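PDB 6FF1: CsoZ from Staphylococcus aureus, which probably binds copper(I) and passes it to partner proteins as a small cytosolic metallochaperone of the heavy-metal-associated family. Local coordinates for residues V18-E23 with Y61-K66; V34-N37 with Q42-V45. One frame throughout, in Å; residues are numbered along the deposited sequence. Where two conformers were deposited one is given.

Contact 1. Residues V18-E23 with Y61-K66; sequences VSQLTE and YDEGYK
Gln20, Leu21, Glu63 and Tyr65 make this contact, where helix 15-26 meets the chain just past the end of helix 53-62. Gln20 comes first along the helix. Its chain bends at chi2, and the methylene CG, not the amide, lies 3.8 Å from Glu63 OE1; the amide and carboxylate planes are turned 36° from one another. A long, flexible polar residue suits this exposed edge. Leu21, one residue on, is the buried centre. It sends its two methyls to different partners, its CG lying trans to N (chi1 -178°): CD1 comes to 3.4 Å from Glu63 OE2, while CD2 approaches Tyr65 CD2 at 4.1 Å, obliquely to the ring. Glu63 arrives with its chain extended beyond CG, laying the carboxylate over the helix surface so that OE1 sits 3.4 Å from Leu21 CA. Thr22 turns instead to the sheet side of the helix, where it touches Ile36.

The turn that carries Glu63 and Tyr65 here is a Schellman motif: Gly64 takes the positive phi that ends the helix, a conformation glycine accepts without strain. Ile12 and Ile60 also pack on both Leu21 and Tyr65. The Leu21-Tyr65 half is thus apolar packing that closes the interior, while the methylene CG of Gln20 and the carboxylate of Glu63 lie along its border. That carboxylate rests on the CA and side chain of Leu21 with neither hydrogen bond nor salt bridge between the two segments. The carboxylate of Glu59 would tend to raise the pKa of Glu63, whereas Arg24, which Glu63 touches, would probably oppose this.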
loop_
_atom_site.group_PDB
_atom_site.type_symbol
_atom_site.label_atom_id
_atom_site.label_comp_id
_atom_site.label_asym_id
_atom_site.label_seq_id
_atom_site.Cartn_x
_atom_site.Cartn_y
_atom_site.Cartn_z
ATOM N N VAL A 18 9.387 4.166 -1.776
ATOM C CA VAL A 18 8.370 3.653 -2.649
ATOM C C VAL A 18 8.647 2.205 -3.002
ATOM O O VAL A 18 7.751 1.360 -2.967
ATOM C CB VAL A 18 8.205 4.513 -3.915
ATOM C CG1 VAL A 18 7.368 3.798 -4.952
ATOM C CG2 VAL A 18 7.691 5.881 -3.580
ATOM N N SER A 19 9.877 1.923 -3.380
ATOM C CA SER A 19 10.272 0.585 -3.747
ATOM C C SER A 19 10.048 -0.404 -2.622
ATOM O O SER A 19 9.472 -1.497 -2.853
ATOM C CB SER A 19 11.748 0.558 -4.207
ATOM O OG SER A 19 11.878 1.343 -5.370
ATOM N N GLN A 20 10.465 -0.048 -1.434
ATOM C CA GLN A 20 10.343 -0.932 -0.284
ATOM C C GLN A 20 8.881 -1.200 0.057
ATOM O O GLN A 20 8.505 -2.360 0.293
ATOM C CB GLN A 20 11.066 -0.386 0.927
ATOM C CG GLN A 20 10.851 -1.165 2.233
ATOM C CD GLN A 20 11.268 -2.639 2.252
ATOM O OE1 GLN A 20 11.676 -3.232 1.230
ATOM N NE2 GLN A 20 11.123 -3.259 3.431
ATOM N N LEU A 21 8.058 -0.171 0.078
ATOM C CA LEU A 21 6.669 -0.356 0.426
ATOM C C LEU A 21 5.939 -1.103 -0.660
ATOM O O LEU A 21 5.088 -1.975 -0.387
ATOM C CB LEU A 21 6.034 0.992 0.696
ATOM C CG LEU A 21 4.578 0.946 1.128
ATOM C CD1 LEU A 21 4.410 0.198 2.432
ATOM C CD2 LEU A 21 4.019 2.346 1.236
ATOM N N THR A 22 6.265 -0.824 -1.928
ATOM C CA THR A 22 5.668 -1.555 -3.006
ATOM C C THR A 22 5.924 -3.043 -2.854
ATOM O O THR A 22 5.020 -3.864 -3.045
ATOM C CB THR A 22 6.136 -1.049 -4.364
ATOM O OG1 THR A 22 5.771 0.339 -4.504
ATOM C CG2 THR A 22 5.523 -1.809 -5.471
ATOM N N GLU A 23 7.168 -3.407 -2.613
ATOM C CA GLU A 23 7.517 -4.806 -2.491
ATOM C C GLU A 23 6.833 -5.466 -1.301
ATOM O O GLU A 23 6.290 -6.557 -1.443
ATOM C CB GLU A 23 9.061 -4.943 -2.397
ATOM C CG GLU A 23 9.518 -6.360 -2.332
ATOM C CD GLU A 23 9.668 -7.055 -3.698
ATOM O OE1 GLU A 23 9.083 -6.580 -4.701
ATOM O OE2 GLU A 23 10.395 -8.086 -3.770
ATOM N N TYR A 61 1.550 1.750 7.948
ATOM C CA TYR A 61 1.862 2.314 9.229
ATOM C C TYR A 61 3.159 1.761 9.827
ATOM O O TYR A 61 3.950 2.492 10.442
ATOM C CB TYR A 61 0.688 2.134 10.217
ATOM C CG TYR A 61 -0.260 3.282 10.142
ATOM C CD1 TYR A 61 -1.085 3.422 9.056
ATOM C CD2 TYR A 61 -0.260 4.265 11.089
ATOM C CE1 TYR A 61 -1.900 4.520 8.934
ATOM C CE2 TYR A 61 -1.109 5.360 10.983
ATOM C CZ TYR A 61 -1.880 5.494 9.877
ATOM O OH TYR A 61 -2.693 6.593 9.675
ATOM N N ASP A 62 3.372 0.466 9.669
ATOM C CA ASP A 62 4.603 -0.138 10.199
ATOM C C ASP A 62 5.865 0.431 9.588
ATOM O O ASP A 62 6.924 0.476 10.227
ATOM C CB ASP A 62 4.581 -1.656 10.016
ATOM C CG ASP A 62 3.619 -2.351 10.972
ATOM O OD1 ASP A 62 3.116 -1.704 11.924
ATOM O OD2 ASP A 62 3.392 -3.535 10.726
ATOM N N GLU A 63 5.762 0.871 8.338
ATOM C CA GLU A 63 6.886 1.505 7.657
ATOM C C GLU A 63 7.052 2.978 7.977
ATOM O O GLU A 63 7.992 3.593 7.458
ATOM C CB GLU A 63 6.810 1.233 6.146
ATOM C CG GLU A 63 6.910 -0.225 5.851
ATOM C CD GLU A 63 7.179 -0.548 4.409
ATOM O OE1 GLU A 63 7.675 0.300 3.660
ATOM O OE2 GLU A 63 6.822 -1.651 3.938
ATOM N N GLY A 64 6.160 3.542 8.776
ATOM C CA GLY A 64 6.290 4.856 9.280
ATOM C C GLY A 64 5.458 5.923 8.617
ATOM O O GLY A 64 5.685 7.105 8.866
ATOM N N TYR A 65 4.530 5.514 7.744
ATOM C CA TYR A 65 3.716 6.473 7.035
ATOM C C TYR A 65 2.353 6.604 7.697
ATOM O O TYR A 65 2.021 5.922 8.670
ATOM C CB TYR A 65 3.592 6.030 5.561
ATOM C CG TYR A 65 4.958 5.717 4.985
ATOM C CD1 TYR A 65 5.976 6.670 4.950
ATOM C CD2 TYR A 65 5.264 4.456 4.559
ATOM C CE1 TYR A 65 7.235 6.344 4.531
ATOM C CE2 TYR A 65 6.499 4.136 4.087
ATOM C CZ TYR A 65 7.476 5.119 4.074
ATOM O OH TYR A 65 8.759 4.754 3.708
ATOM N N LYS A 66 1.581 7.540 7.210
ATOM C CA LYS A 66 0.197 7.766 7.691
ATOM C C LYS A 66 -0.748 7.663 6.545
ATOM O O LYS A 66 -0.363 7.735 5.386
ATOM C CB LYS A 66 0.096 9.107 8.370
ATOM C CG LYS A 66 1.069 9.308 9.492
ATOM C CD LYS A 66 0.793 8.412 10.663
ATOM C CE LYS A 66 1.866 8.493 11.760
ATOM N NZ LYS A 66 1.929 9.879 12.289
#

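Contact 2. Residues V34-N37 with Q42-V45; sequences VNIN and QVTV
Ile36 and Val43 face each other as a non-hydrogen-bonded antiparallel pair, with CA atoms 4.5 Å apart and their side chains running alongside each other on one face of the sheet. From Ile36 CB the chain divides. CG1, anti to the carbonyl carbon (chi1 -55°), lies 3.9 Å from Val43 CG2, and the branch methyl CG2 touches that same methyl. At the tip, CD1 still grazes Val43 CG2 at 4.2 Å before ending against Leu21 and Thr22 of helix 15-26. Branched residues suit this face: Val34 and Val45 continue it, with Val34 CG2 4.3 Å from Val45 CG1.

The opposite face is polar. Asn35 and Thr44 form the hydrogen-bonded pair: Asn35 N donates to Thr44 O at 2.9 Å, and Thr44 N returns a bond to Asn35 O. In one of the two conformers of Thr44, OG1 may add a weak and doubtful bond to Asn35 O. A water lies beside Asn35 OD1 and Gln42 O as a possible donor to each, on the side where small polar residues can meet solvent.

Toward the turn, Asn37 N donates to Gln42 O at 2.9 Å, nearly straight at 173°, while Asn37 OD1 accepts from Asp40 N within the connecting loop. The pairing is that of a beta hairpin, strands 31-36 and 42-47, the second and third strands of the ferredoxin-like βαββαβ fold of heavy-metal-associated domains.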
loop_
_atom_site.group_PDB
_atom_site.type_symbol
_atom_site.label_atom_id
_atom_site.label_comp_id
_atom_site.label_asym_id
_atom_site.label_seq_id
_atom_site.Cartn_x
_atom_site.Cartn_y
_atom_site.Cartn_z
ATOM N N VAL A 34 -0.097 -3.482 -7.343
ATOM C CA VAL A 34 0.198 -2.399 -6.437
ATOM C C VAL A 34 0.891 -1.274 -7.213
ATOM O O VAL A 34 1.800 -1.556 -7.980
ATOM C CB VAL A 34 1.153 -2.796 -5.301
ATOM C CG1 VAL A 34 1.515 -1.613 -4.395
ATOM C CG2 VAL A 34 0.592 -3.951 -4.509
ATOM N N ASN A 35 0.437 -0.056 -7.036
ATOM C CA ASN A 35 1.116 1.106 -7.587
ATOM C C ASN A 35 1.137 2.206 -6.583
ATOM O O ASN A 35 0.106 2.477 -5.979
ATOM C CB ASN A 35 0.409 1.638 -8.830
ATOM C CG ASN A 35 1.098 2.816 -9.409
ATOM O OD1 ASN A 35 0.684 3.973 -9.212
ATOM N ND2 ASN A 35 2.172 2.526 -10.098
ATOM N N ILE A 36 2.272 2.847 -6.407
ATOM C CA ILE A 36 2.425 3.941 -5.512
ATOM C C ILE A 36 2.844 5.171 -6.305
ATOM O O ILE A 36 3.831 5.133 -7.003
ATOM C CB ILE A 36 3.406 3.663 -4.443
ATOM C CG1 ILE A 36 3.011 2.352 -3.710
ATOM C CG2 ILE A 36 3.523 4.844 -3.508
ATOM C CD1 ILE A 36 3.827 2.020 -2.488
ATOM N N ASN A 37 2.076 6.240 -6.185
ATOM C CA ASN A 37 2.386 7.517 -6.815
ATOM C C ASN A 37 3.084 8.380 -5.809
ATOM O O ASN A 37 2.506 8.829 -4.815
ATOM C CB ASN A 37 1.119 8.146 -7.314
ATOM C CG ASN A 37 1.331 9.468 -8.045
ATOM O OD1 ASN A 37 2.085 10.304 -7.614
ATOM N ND2 ASN A 37 0.559 9.681 -9.082
ATOM N N GLN A 42 -0.805 8.336 -3.355
ATOM C CA GLN A 42 -1.833 7.345 -3.550
ATOM C C GLN A 42 -1.232 5.999 -3.798
ATOM O O GLN A 42 -0.403 5.824 -4.692
ATOM C CB GLN A 42 -2.717 7.733 -4.724
ATOM C CG GLN A 42 -3.541 8.978 -4.369
ATOM C CD GLN A 42 -4.353 9.455 -5.548
ATOM O OE1 GLN A 42 -4.687 8.665 -6.409
ATOM N NE2 GLN A 42 -4.692 10.735 -5.555
ATOM N N VAL A 43 -1.739 5.027 -3.037
ATOM C CA VAL A 43 -1.353 3.642 -3.161
ATOM C C VAL A 43 -2.544 2.914 -3.672
ATOM O O VAL A 43 -3.588 2.845 -2.994
ATOM C CB VAL A 43 -0.896 3.086 -1.801
ATOM C CG1 VAL A 43 -0.631 1.595 -1.877
ATOM C CG2 VAL A 43 0.294 3.843 -1.278
ATOM N N THR A 44 -2.492 2.414 -4.886
ATOM C CA THR A 44 -3.599 1.638 -5.446
ATOM C C THR A 44 -3.267 0.189 -5.367
ATOM O O THR A 44 -2.165 -0.225 -5.757
ATOM C CB THR A 44 -3.942 1.972 -6.910
ATOM O OG1 THR A 44 -2.787 1.820 -7.740
ATOM C CG2 THR A 44 -4.458 3.401 -7.010
ATOM N N VAL A 45 -4.210 -0.604 -4.882
ATOM C CA VAL A 45 -3.963 -1.992 -4.579
ATOM C C VAL A 45 -5.158 -2.804 -5.029
ATOM O O VAL A 45 -6.282 -2.425 -4.795
ATOM C CB VAL A 45 -3.690 -2.167 -3.101
ATOM C CG1 VAL A 45 -2.442 -1.577 -2.576
ATOM C CG2 VAL A 45 -4.789 -1.686 -2.237
HETATM O O HOH W 1 -1.461 4.998 -7.195
#

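Contact 1 lies in the helical layer of this small domain and contact 2 within its antiparallel sheet, and contact 2 is nested within the chain loop that contact 1 closes. Contact 1 joins helix 15-26 to the turn that follows helix 53-62, through side chains on both parts and the CA of Leu21, whereas contact 2 joins neighbouring strands mainly through backbone hydrogen bonds. Each is partly buried: an apolar interior side in contact 1 is bordered by Gln20 and Glu63, and the valine-isoleucine face of contact 2 is backed by a polar one. Their interiors merge at Ile36, whose CD1 lies 3.7 Å from Leu21 CD2.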